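Local coordinates for C-type diheme-containing protein (Kuenenia stuttgartiensis, PDB 6H5L) that carries two covalently bound c-type hemes and probably transfers electrons within a large multiheme reductase complex of an anammox bacterium, at residues B[63-66]-B[67-71]; B[35-38]-B[39-43]; B[129-133]-B[134-138]. One frame throughout, in Å; residues are numbered along the deposited sequence.

Interaction 1: residues B[63-66]-B[67-71]; sequences EDIY and RTISY. With HEC (heme c), chain L.
Ile-65 and Ile-69, one helical turn apart, meet through Ile-65 CG2 and Ile-69 CD1 at 3.7 Å, with their side chains set at a slant to each other. This apolar pair forms the dense flank of the segment, because Ile-69 also lays CG1 against the heme methyl CMB at 3.6 Å. Thr-68 takes the neighbouring part of the heme rim: its CG2, anti to the backbone N, rests 3.7 Å from CBA of a propionate arm. The Thr-68 side chain also lies near those of Phe-51 and Met-78, the latter an axial ligand of this heme iron. The hydroxyl of Thr-68 turns back instead, with chi1 at -49°, and donates from OG1 to Asp-64 O at 3.0 Å. Asp-64 O receives Thr-68 N as well, the two donors arriving from opposite faces of the carbonyl plane. Asp-64 itself is buried, its OD2 hydrogen-bonded to Thr-53 N. Both 63-66 and 67-71 belong to helix 62-71 of the first cytochrome c unit, which offers one flank to the heme edge. On another flank Ser-70 repeats the threonine's pattern, since its N and its OG both donate to Tyr-66 O, again from opposite faces. The same OG sits 3.5 Å above the plane of the Tyr-66 ring, displaced toward the rim near CE2. Arg-89 of helix 86-91 bonds to that OG and packs with its helix on Tyr-66, while Leu-116 of a second copy of this protein reaches Tyr-66, Arg-67 and Ser-70. Contact thins toward Glu-63, an exposed residue whose side chain leads away from 67-71. Arg-67 is partly exposed; its CB lies 3.4 Å from Glu-63 O, while its guanidinium is led away from 63-66, with NH1 6.1 Å from Asp-64 OD1.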
loop_
_atom_site.group_PDB
_atom_site.type_symbol
_atom_site.label_atom_id
_atom_site.label_comp_id
_atom_site.label_asym_id
_atom_site.label_seq_id
_atom_site.Cartn_x
_atom_site.Cartn_y
_atom_site.Cartn_z
ATOM N N GLU B 63 55.465 13.169 -6.281
ATOM C CA GLU B 63 54.286 12.852 -7.078
ATOM C C GLU B 63 53.070 12.589 -6.200
ATOM O O GLU B 63 51.944 12.914 -6.592
ATOM C CB GLU B 63 54.570 11.642 -7.970
ATOM C CG GLU B 63 55.738 11.828 -8.941
ATOM C CD GLU B 63 57.091 11.708 -8.267
ATOM O OE1 GLU B 63 57.172 11.052 -7.209
ATOM O OE2 GLU B 63 58.068 12.283 -8.788
ATOM N N ASP B 64 53.273 12.009 -5.013
ATOM C CA ASP B 64 52.163 11.798 -4.088
ATOM C C ASP B 64 51.521 13.119 -3.696
ATOM O O ASP B 64 50.291 13.235 -3.656
ATOM C CB ASP B 64 52.647 11.056 -2.842
ATOM C CG ASP B 64 52.987 9.606 -3.122
ATOM O OD1 ASP B 64 52.647 9.116 -4.218
ATOM O OD2 ASP B 64 53.599 8.958 -2.247
ATOM N N ILE B 65 52.341 14.127 -3.390
ATOM C CA ILE B 65 51.811 15.426 -2.989
ATOM C C ILE B 65 51.092 16.092 -4.157
ATOM O O ILE B 65 49.982 16.616 -4.006
ATOM C CB ILE B 65 52.937 16.316 -2.434
ATOM C CG1 ILE B 65 53.627 15.628 -1.254
ATOM C CG2 ILE B 65 52.391 17.673 -2.017
ATOM C CD1 ILE B 65 54.858 16.362 -0.757
ATOM N N TYR B 66 51.713 16.079 -5.339
ATOM C CA TYR B 66 51.080 16.661 -6.519
ATOM C C TYR B 66 49.748 15.991 -6.828
ATOM O O TYR B 66 48.818 16.650 -7.302
ATOM C CB TYR B 66 52.020 16.553 -7.721
ATOM C CG TYR B 66 51.482 17.187 -8.985
ATOM C CD1 TYR B 66 51.725 18.524 -9.272
ATOM C CD2 TYR B 66 50.728 16.448 -9.889
ATOM C CE1 TYR B 66 51.231 19.107 -10.423
ATOM C CE2 TYR B 66 50.229 17.024 -11.040
ATOM C CZ TYR B 66 50.484 18.352 -11.302
ATOM O OH TYR B 66 49.986 18.922 -12.447
ATOM N N ARG B 67 49.637 14.687 -6.568
ATOM C CA ARG B 67 48.384 13.987 -6.823
ATOM C C ARG B 67 47.291 14.463 -5.878
ATOM O O ARG B 67 46.160 14.720 -6.303
ATOM C CB ARG B 67 48.593 12.480 -6.692
ATOM C CG ARG B 67 47.402 11.647 -7.138
ATOM C CD ARG B 67 47.711 10.160 -7.064
ATOM N NE ARG B 67 47.300 9.462 -8.277
ATOM C CZ ARG B 67 47.350 8.144 -8.436
ATOM N NH1 ARG B 67 47.789 7.371 -7.451
ATOM N NH2 ARG B 67 46.956 7.599 -9.578
ATOM N N THR B 68 47.610 14.581 -4.586
ATOM C CA THR B 68 46.618 15.031 -3.614
ATOM C C THR B 68 46.167 16.458 -3.904
ATOM O O THR B 68 44.984 16.786 -3.751
ATOM C CB THR B 68 47.187 14.927 -2.199
ATOM O OG1 THR B 68 47.764 13.628 -2.010
ATOM C CG2 THR B 68 46.093 15.136 -1.165
ATOM N N ILE B 69 47.097 17.320 -4.321
ATOM C CA ILE B 69 46.747 18.697 -4.669
ATOM C C ILE B 69 45.795 18.722 -5.858
ATOM O O ILE B 69 44.805 19.464 -5.866
ATOM C CB ILE B 69 48.023 19.514 -4.951
ATOM C CG1 ILE B 69 48.932 19.542 -3.721
ATOM C CG2 ILE B 69 47.668 20.925 -5.391
ATOM C CD1 ILE B 69 50.333 20.053 -4.008
ATOM N N SER B 70 46.074 17.905 -6.877
ATOM C CA SER B 70 45.246 17.907 -8.079
ATOM C C SER B 70 43.878 17.292 -7.817
ATOM O O SER B 70 42.856 17.821 -8.267
ATOM C CB SER B 70 45.961 17.159 -9.204
ATOM O OG SER B 70 47.187 17.790 -9.532
ATOM N N TYR B 71 43.837 16.174 -7.092
ATOM C CA TYR B 71 42.579 15.464 -6.897
ATOM C C TYR B 71 41.760 16.043 -5.750
ATOM O O TYR B 71 40.526 15.985 -5.786
ATOM C CB TYR B 71 42.858 13.982 -6.650
ATOM C CG TYR B 71 41.631 13.103 -6.587
ATOM C CD1 TYR B 71 41.106 12.532 -7.738
ATOM C CD2 TYR B 71 41.013 12.825 -5.375
ATOM C CE1 TYR B 71 39.994 11.718 -7.685
ATOM C CE2 TYR B 71 39.899 12.012 -5.312
ATOM C CZ TYR B 71 39.394 11.461 -6.472
ATOM O OH TYR B 71 38.285 10.648 -6.428
HETATM FE FE HEC L . 44.771 21.551 1.612
HETATM C CHA HEC L . 44.885 18.500 3.167
HETATM C CHB HEC L . 47.638 20.735 -0.132
HETATM C CHC HEC L . 44.735 24.632 0.068
HETATM C CHD HEC L . 41.983 22.447 3.418
HETATM N NA HEC L . 46.027 19.924 1.528
HETATM C C1A HEC L . 45.888 18.768 2.263
HETATM C C2A HEC L . 46.968 17.859 1.929
HETATM C C3A HEC L . 47.742 18.485 1.011
HETATM C C4A HEC L . 47.155 19.787 0.747
HETATM C CMA HEC L . 49.028 18.002 0.301
HETATM C CAA HEC L . 47.062 16.471 2.629
HETATM C CBA HEC L . 47.975 15.398 2.038
HETATM C CGA HEC L . 47.934 14.178 2.925
HETATM O O1A HEC L . 47.561 14.314 4.120
HETATM O O2A HEC L . 48.279 13.071 2.438
HETATM N NB HEC L . 45.971 22.510 0.241
HETATM C C1B HEC L . 47.089 21.979 -0.374
HETATM C C2B HEC L . 47.578 22.958 -1.327
HETATM C C3B HEC L . 46.782 24.032 -1.267
HETATM C C4B HEC L . 45.753 23.770 -0.283
HETATM C CMB HEC L . 48.820 22.782 -2.228
HETATM C CAB HEC L . 46.898 25.334 -2.093
HETATM C CBB HEC L . 46.556 25.075 -3.577
HETATM N NC HEC L . 43.587 23.226 1.724
HETATM C C1C HEC L . 43.742 24.388 0.992
HETATM C C2C HEC L . 42.605 25.243 1.261
HETATM C C3C HEC L . 41.928 24.700 2.282
HETATM C C4C HEC L . 42.478 23.380 2.532
HETATM C CMC HEC L . 42.493 26.707 0.779
HETATM C CAC HEC L . 40.678 25.286 2.980
HETATM C CBC HEC L . 39.488 25.326 1.997
HETATM N ND HEC L . 43.614 20.621 3.067
HETATM C C1D HEC L . 42.494 21.191 3.671
HETATM C C2D HEC L . 41.948 20.241 4.615
HETATM C C3D HEC L . 42.860 19.010 4.532
HETATM C C4D HEC L . 43.861 19.338 3.547
HETATM C CMD HEC L . 40.710 20.433 5.515
HETATM C CAD HEC L . 42.749 17.691 5.323
HETATM C CBD HEC L . 41.697 16.798 4.676
HETATM C CGD HEC L . 41.548 15.533 5.477
HETATM O O1D HEC L . 42.572 14.838 5.707
HETATM O O2D HEC L . 40.399 15.212 5.876
#

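Interaction 2: residues B[35-38]-B[39-43]; sequences RSML and PKPRN. With HEC (heme c), chain L.
The guanidinium of Arg-42 has one face over the heme meso carbon CHA and, at its edge and in its plane, the propionate oxygen O1A. Arg-42 NE donates to heme O1A at 2.6 Å, while NH2 reaches O1D of the other propionate with an N-H...O angle of 166° and also shares O1A. Bends at chi2 (72°) and chi3 (64°) fold the arginine back toward both acids. Pro-41 packs on the porphyrin beside it, its CA 3.5 Å from C2D of the heme, and its CD lies 4.1 Å from Met-37 SD. Met-37 in turn sends CE to heme CAC, the carbon of a thioether arm, near Cys-22. A cis peptide joins Leu-38 to Pro-39, and the side chains of Leu-38 and Lys-40 run side by side in the same direction. Lys-40 NZ gives Met-37 O a weak hydrogen bond of 3.1 Å; its stronger partners are Ser-34 O and Glu-348 of the hydroxylamine oxidoreductase-like chain, which also pairs Asp-356 with Arg-35. The loop therefore belongs both to the heme pocket and to the subunit interface. A leucine in place of Arg-42 would probably leave O1A and O1D without these bonds and their negative charges less well balanced. Arg-42 O also accepts from ND1 of the axial ligand His-23, a bond likely to restrict the imidazole's rotation, while the arginine's positive charge is likely to favour ionised propionates.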
loop_
_atom_site.group_PDB
_atom_site.type_symbol
_atom_site.label_atom_id
_atom_site.label_comp_id
_atom_site.label_asym_id
_atom_site.label_seq_id
_atom_site.Cartn_x
_atom_site.Cartn_y
_atom_site.Cartn_z
ATOM N N ARG B 35 40.294 27.362 12.674
ATOM C CA ARG B 35 39.684 27.293 13.999
ATOM C C ARG B 35 38.278 26.709 13.948
ATOM O O ARG B 35 37.847 26.054 14.903
ATOM C CB ARG B 35 39.649 28.684 14.632
ATOM C CG ARG B 35 38.734 29.654 13.902
ATOM C CD ARG B 35 38.779 31.055 14.478
ATOM N NE ARG B 35 37.970 31.971 13.680
ATOM C CZ ARG B 35 37.770 33.249 13.977
ATOM N NH1 ARG B 35 38.323 33.774 15.062
ATOM N NH2 ARG B 35 37.018 34.005 13.188
ATOM N N SER B 36 37.555 26.926 12.850
ATOM C CA SER B 36 36.169 26.494 12.719
ATOM C C SER B 36 35.999 25.391 11.686
ATOM O O SER B 36 34.865 25.053 11.335
ATOM C CB SER B 36 35.281 27.685 12.355
ATOM O OG SER B 36 35.637 28.214 11.088
ATOM N N MET B 37 37.094 24.822 11.196
ATOM C CA MET B 37 37.060 23.871 10.097
ATOM C C MET B 37 37.204 22.450 10.622
ATOM O O MET B 37 38.023 22.185 11.506
ATOM C CB MET B 37 38.173 24.180 9.096
ATOM C CG MET B 37 38.115 23.378 7.813
ATOM S SD MET B 37 39.264 24.016 6.579
ATOM C CE MET B 37 38.568 25.638 6.277
ATOM N N LEU B 38 36.403 21.540 10.073
ATOM C CA LEU B 38 36.450 20.129 10.437
ATOM C C LEU B 38 36.168 19.281 9.202
ATOM O O LEU B 38 35.084 19.389 8.616
ATOM C CB LEU B 38 35.442 19.819 11.545
ATOM C CG LEU B 38 35.791 20.312 12.951
ATOM C CD1 LEU B 38 34.551 20.362 13.829
ATOM C CD2 LEU B 38 36.848 19.416 13.571
ATOM N N PRO B 39 37.107 18.419 8.769
ATOM C CA PRO B 39 38.424 18.121 9.352
ATOM C C PRO B 39 39.405 19.292 9.313
ATOM O O PRO B 39 39.292 20.165 8.453
ATOM C CB PRO B 39 38.944 16.971 8.479
ATOM C CG PRO B 39 37.737 16.404 7.817
ATOM C CD PRO B 39 36.833 17.571 7.598
ATOM N N LYS B 40 40.347 19.300 10.250
ATOM C CA LYS B 40 41.338 20.359 10.307
ATOM C C LYS B 40 42.266 20.287 9.095
ATOM O O LYS B 40 42.572 19.196 8.606
ATOM C CB LYS B 40 42.158 20.248 11.591
ATOM C CG LYS B 40 41.364 20.492 12.860
ATOM C CD LYS B 40 40.843 21.916 12.913
ATOM C CE LYS B 40 39.919 22.125 14.102
ATOM N NZ LYS B 40 39.292 23.476 14.083
ATOM N N PRO B 41 42.720 21.434 8.585
ATOM C CA PRO B 41 43.664 21.410 7.463
ATOM C C PRO B 41 45.010 20.855 7.904
ATOM O O PRO B 41 45.445 21.060 9.040
ATOM C CB PRO B 41 43.761 22.880 7.047
ATOM C CG PRO B 41 43.432 23.630 8.279
ATOM C CD PRO B 41 42.398 22.807 9.001
ATOM N N ARG B 42 45.661 20.138 6.987
ATOM C CA ARG B 42 46.873 19.393 7.313
ATOM C C ARG B 42 47.963 20.307 7.861
ATOM O O ARG B 42 48.216 21.391 7.326
ATOM C CB ARG B 42 47.386 18.660 6.072
ATOM C CG ARG B 42 48.559 17.729 6.348
ATOM C CD ARG B 42 48.125 16.491 7.120
ATOM N NE ARG B 42 47.205 15.666 6.344
ATOM C CZ ARG B 42 45.887 15.644 6.519
ATOM N NH1 ARG B 42 45.326 16.397 7.455
ATOM N NH2 ARG B 42 45.131 14.866 5.757
ATOM N N ASN B 43 48.599 19.860 8.940
ATOM C CA ASN B 43 49.788 20.513 9.479
ATOM C C ASN B 43 50.994 19.891 8.783
ATOM O O ASN B 43 51.439 18.798 9.140
ATOM C CB ASN B 43 49.853 20.351 10.994
ATOM C CG ASN B 43 51.009 21.114 11.626
ATOM O OD1 ASN B 43 51.905 21.604 10.937
ATOM N ND2 ASN B 43 50.997 21.206 12.951
HETATM FE FE HEC L . 44.771 21.551 1.612
HETATM C CHA HEC L . 44.885 18.500 3.167
HETATM C CHB HEC L . 47.638 20.735 -0.132
HETATM C CHC HEC L . 44.735 24.632 0.068
HETATM C CHD HEC L . 41.983 22.447 3.418
HETATM N NA HEC L . 46.027 19.924 1.528
HETATM C C1A HEC L . 45.888 18.768 2.263
HETATM C C2A HEC L . 46.968 17.859 1.929
HETATM C C3A HEC L . 47.742 18.485 1.011
HETATM C C4A HEC L . 47.155 19.787 0.747
HETATM C CMA HEC L . 49.028 18.002 0.301
HETATM C CAA HEC L . 47.062 16.471 2.629
HETATM C CBA HEC L . 47.975 15.398 2.038
HETATM C CGA HEC L . 47.934 14.178 2.925
HETATM O O1A HEC L . 47.561 14.314 4.120
HETATM O O2A HEC L . 48.279 13.071 2.438
HETATM N NB HEC L . 45.971 22.510 0.241
HETATM C C1B HEC L . 47.089 21.979 -0.374
HETATM C C2B HEC L . 47.578 22.958 -1.327
HETATM C C3B HEC L . 46.782 24.032 -1.267
HETATM C C4B HEC L . 45.753 23.770 -0.283
HETATM C CMB HEC L . 48.820 22.782 -2.228
HETATM C CAB HEC L . 46.898 25.334 -2.093
HETATM C CBB HEC L . 46.556 25.075 -3.577
HETATM N NC HEC L . 43.587 23.226 1.724
HETATM C C1C HEC L . 43.742 24.388 0.992
HETATM C C2C HEC L . 42.605 25.243 1.261
HETATM C C3C HEC L . 41.928 24.700 2.282
HETATM C C4C HEC L . 42.478 23.380 2.532
HETATM C CMC HEC L . 42.493 26.707 0.779
HETATM C CAC HEC L . 40.678 25.286 2.980
HETATM C CBC HEC L . 39.488 25.326 1.997
HETATM N ND HEC L . 43.614 20.621 3.067
HETATM C C1D HEC L . 42.494 21.191 3.671
HETATM C C2D HEC L . 41.948 20.241 4.615
HETATM C C3D HEC L . 42.860 19.010 4.532
HETATM C C4D HEC L . 43.861 19.338 3.547
HETATM C CMD HEC L . 40.710 20.433 5.515
HETATM C CAD HEC L . 42.749 17.691 5.323
HETATM C CBD HEC L . 41.697 16.798 4.676
HETATM C CGD HEC L . 41.548 15.533 5.477
HETATM O O1D HEC L . 42.572 14.838 5.707
HETATM O O2D HEC L . 40.399 15.212 5.876
#

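Interaction 3: residues B[129-133]-B[134-138]; sequences KKIYE and EKLEC. With HEC (heme c), chain K.
Cys-138 points its CB at one face of the Tyr-132 ring: the carbon is 3.7 Å from the centroid and 22° off the ring normal, a CH-pi contact displaced toward CD2 and CE2. Its sulfur sits obliquely to the same ring, SG lying 4.4 Å from the centroid. Tyr-132 is swung out with CG anti to the backbone N (chi1 180°), and its ring edge meets the heme methyl CMB near the ring plane. The hydroxyl is held by Gly-143 O; Tyr-214 and Leu-211 of helix 205-217 pack against the ring, and the axial ligand His-142 is close by. Ile-131 and Leu-136 run side by side in the same direction, CG2 to CD1 at 3.8 Å, and that leucine CD1 also touches heme CBB. Lys-130 and Glu-134, on the exposed side, slant across each other, yet NZ and OE1 stay 5.2 Å apart, making no salt bridge. The backbone shows how the helix ends. A pi-type turn widens it, Leu-136 N reaching Ile-131 O at 3.0 Å in the carbonyl plane, and Cys-138 N then bonds to Tyr-132 O at 2.7 Å. This exit delivers the first cysteine of the CXXCH heme-binding motif, completed by Cys-141 and His-142. Cys-138 SG is joined to heme CAB at 1.8 Å, a covalent thioether that fastens the porphyrin to the turn just past the helix, with the tyrosine ring flanking the link.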
loop_
_atom_site.group_PDB
_atom_site.type_symbol
_atom_site.label_atom_id
_atom_site.label_comp_id
_atom_site.label_asym_id
_atom_site.label_seq_id
_atom_site.Cartn_x
_atom_site.Cartn_y
_atom_site.Cartn_z
ATOM N N LYS B 129 35.225 -10.136 4.068
ATOM C CA LYS B 129 34.301 -10.010 5.191
ATOM C C LYS B 129 34.848 -10.701 6.431
ATOM O O LYS B 129 34.710 -10.192 7.550
ATOM C CB LYS B 129 32.936 -10.590 4.820
ATOM C CG LYS B 129 31.964 -10.676 5.988
ATOM C CD LYS B 129 30.613 -11.224 5.562
ATOM C CE LYS B 129 29.673 -11.344 6.751
ATOM N NZ LYS B 129 28.321 -11.819 6.343
ATOM N N LYS B 130 35.477 -11.861 6.248
ATOM C CA LYS B 130 36.058 -12.588 7.372
ATOM C C LYS B 130 37.203 -11.802 7.999
ATOM O O LYS B 130 37.303 -11.713 9.228
ATOM C CB LYS B 130 36.536 -13.958 6.894
ATOM C CG LYS B 130 36.555 -15.042 7.954
ATOM C CD LYS B 130 37.001 -16.362 7.347
ATOM C CE LYS B 130 37.184 -17.437 8.402
ATOM N NZ LYS B 130 37.869 -18.630 7.831
ATOM N N ILE B 131 38.075 -11.221 7.170
ATOM C CA ILE B 131 39.174 -10.403 7.684
ATOM C C ILE B 131 38.629 -9.164 8.383
ATOM O O ILE B 131 39.067 -8.804 9.483
ATOM C CB ILE B 131 40.137 -10.023 6.546
ATOM C CG1 ILE B 131 40.798 -11.272 5.958
ATOM C CG2 ILE B 131 41.184 -9.024 7.031
ATOM C CD1 ILE B 131 41.641 -10.986 4.730
ATOM N N TYR B 132 37.666 -8.493 7.746
ATOM C CA TYR B 132 37.141 -7.237 8.272
ATOM C C TYR B 132 36.482 -7.427 9.633
ATOM O O TYR B 132 36.561 -6.547 10.497
ATOM C CB TYR B 132 36.148 -6.641 7.270
ATOM C CG TYR B 132 35.506 -5.333 7.683
ATOM C CD1 TYR B 132 34.369 -5.315 8.483
ATOM C CD2 TYR B 132 36.018 -4.116 7.250
ATOM C CE1 TYR B 132 33.773 -4.125 8.857
ATOM C CE2 TYR B 132 35.426 -2.917 7.618
ATOM C CZ TYR B 132 34.304 -2.930 8.422
ATOM O OH TYR B 132 33.707 -1.746 8.793
ATOM N N GLU B 133 35.827 -8.566 9.847
ATOM C CA GLU B 133 34.995 -8.751 11.031
ATOM C C GLU B 133 35.607 -9.664 12.085
ATOM O O GLU B 133 35.289 -9.517 13.270
ATOM C CB GLU B 133 33.618 -9.294 10.632
ATOM C CG GLU B 133 32.507 -8.254 10.664
ATOM C CD GLU B 133 31.636 -8.285 9.420
ATOM O OE1 GLU B 133 31.502 -7.233 8.758
ATOM O OE2 GLU B 133 31.089 -9.363 9.101
ATOM N N GLU B 134 36.462 -10.609 11.693
ATOM C CA GLU B 134 37.030 -11.574 12.627
ATOM C C GLU B 134 38.533 -11.403 12.806
ATOM O O GLU B 134 39.009 -11.217 13.931
ATOM C CB GLU B 134 36.721 -13.002 12.159
ATOM C CG GLU B 134 35.244 -13.328 12.052
ATOM C CD GLU B 134 35.007 -14.733 11.536
ATOM O OE1 GLU B 134 35.948 -15.553 11.608
ATOM O OE2 GLU B 134 33.890 -15.016 11.056
ATOM N N LYS B 135 39.298 -11.453 11.713
ATOM C CA LYS B 135 40.751 -11.529 11.829
ATOM C C LYS B 135 41.350 -10.220 12.327
ATOM O O LYS B 135 42.321 -10.232 13.091
ATOM C CB LYS B 135 41.362 -11.924 10.483
ATOM C CG LYS B 135 42.840 -12.275 10.553
ATOM C CD LYS B 135 43.277 -13.064 9.335
ATOM C CE LYS B 135 44.678 -13.624 9.507
ATOM N NZ LYS B 135 45.005 -14.617 8.447
ATOM N N LEU B 136 40.789 -9.083 11.913
ATOM C CA LEU B 136 41.325 -7.787 12.302
ATOM C C LEU B 136 40.307 -6.869 12.964
ATOM O O LEU B 136 40.702 -5.812 13.471
ATOM C CB LEU B 136 41.935 -7.074 11.086
ATOM C CG LEU B 136 43.103 -7.819 10.436
ATOM C CD1 LEU B 136 43.627 -7.075 9.217
ATOM C CD2 LEU B 136 44.218 -8.052 11.448
ATOM N N GLU B 137 39.025 -7.235 12.978
ATOM C CA GLU B 137 37.979 -6.512 13.701
ATOM C C GLU B 137 37.987 -5.022 13.357
ATOM O O GLU B 137 38.147 -4.150 14.215
ATOM C CB GLU B 137 38.111 -6.732 15.210
ATOM C CG GLU B 137 38.043 -8.192 15.632
ATOM C CD GLU B 137 38.160 -8.370 17.134
ATOM O OE1 GLU B 137 37.205 -8.887 17.752
ATOM O OE2 GLU B 137 39.208 -7.988 17.697
ATOM N N CYS B 138 37.801 -4.740 12.067
ATOM C CA CYS B 138 37.742 -3.358 11.613
ATOM C C CYS B 138 36.466 -2.662 12.062
ATOM O O CYS B 138 36.423 -1.427 12.086
ATOM C CB CYS B 138 37.860 -3.304 10.092
ATOM S SG CYS B 138 39.041 -4.482 9.403
HETATM FE FE HEC K . 40.249 2.358 9.106
HETATM C CHA HEC K . 40.474 5.280 7.318
HETATM C CHB HEC K . 39.338 0.693 6.241
HETATM C CHC HEC K . 40.370 -0.631 10.793
HETATM C CHD HEC K . 40.409 4.057 12.070
HETATM N NA HEC K . 40.014 2.880 7.123
HETATM C C1A HEC K . 40.039 4.169 6.628
HETATM C C2A HEC K . 39.538 4.138 5.266
HETATM C C3A HEC K . 39.221 2.871 4.972
HETATM C C4A HEC K . 39.516 2.054 6.133
HETATM C CMA HEC K . 38.646 2.354 3.634
HETATM C CAA HEC K . 39.390 5.364 4.333
HETATM C CBA HEC K . 40.514 5.381 3.298
HETATM C CGA HEC K . 40.376 6.603 2.427
HETATM O O1A HEC K . 39.507 7.461 2.730
HETATM O O2A HEC K . 41.135 6.724 1.433
HETATM N NB HEC K . 39.839 0.394 8.629
HETATM C C1B HEC K . 39.644 -0.076 7.345
HETATM C C2B HEC K . 39.829 -1.512 7.356
HETATM C C3B HEC K . 40.112 -1.885 8.615
HETATM C C4B HEC K . 40.125 -0.690 9.438
HETATM C CMB HEC K . 39.682 -2.414 6.110
HETATM C CAB HEC K . 40.380 -3.314 9.144
HETATM C CBB HEC K . 41.613 -3.970 8.485
HETATM N NC HEC K . 40.324 1.813 11.071
HETATM C C1C HEC K . 40.447 0.521 11.549
HETATM C C2C HEC K . 40.806 0.595 12.952
HETATM C C3C HEC K . 40.686 1.876 13.331
HETATM C C4C HEC K . 40.469 2.679 12.137
HETATM C CMC HEC K . 40.862 -0.632 13.895
HETATM C CAC HEC K . 40.890 2.435 14.760
HETATM C CBC HEC K . 42.361 2.276 15.201
HETATM N ND HEC K . 40.399 4.372 9.615
HETATM C C1D HEC K . 40.494 4.831 10.927
HETATM C C2D HEC K . 40.697 6.263 10.894
HETATM C C3D HEC K . 40.718 6.648 9.407
HETATM C C4D HEC K . 40.524 5.408 8.690
HETATM C CMD HEC K . 40.860 7.207 12.104
HETATM C CAD HEC K . 40.904 8.056 8.800
HETATM C CBD HEC K . 39.569 8.796 8.798
HETATM C CGD HEC K . 39.767 10.219 8.343
HETATM O O1D HEC K . 40.876 10.547 7.846
HETATM O O2D HEC K . 38.813 11.029 8.481
#

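How the interactions relate
From the N terminus the order is interaction 2, in the loop between helices 20-23 and 62-71; interaction 1, most of helix 62-71; and interaction 3, running from helix 122-135 into the heme-binding turn before helix 139-142. Each is one unbroken run of chain, so none closes a long loop, and the three follow in series without nesting or crossing. Interactions 2 and 1 share the chain L heme: loop 35-43 meets its C and D pyrrole side and both propionates, helix 62-71 its A and B methyls and one propionate arm. Their centres are about 19 Å apart. Interaction 3 serves the chain K heme, its centre about 31 Å from each of the others.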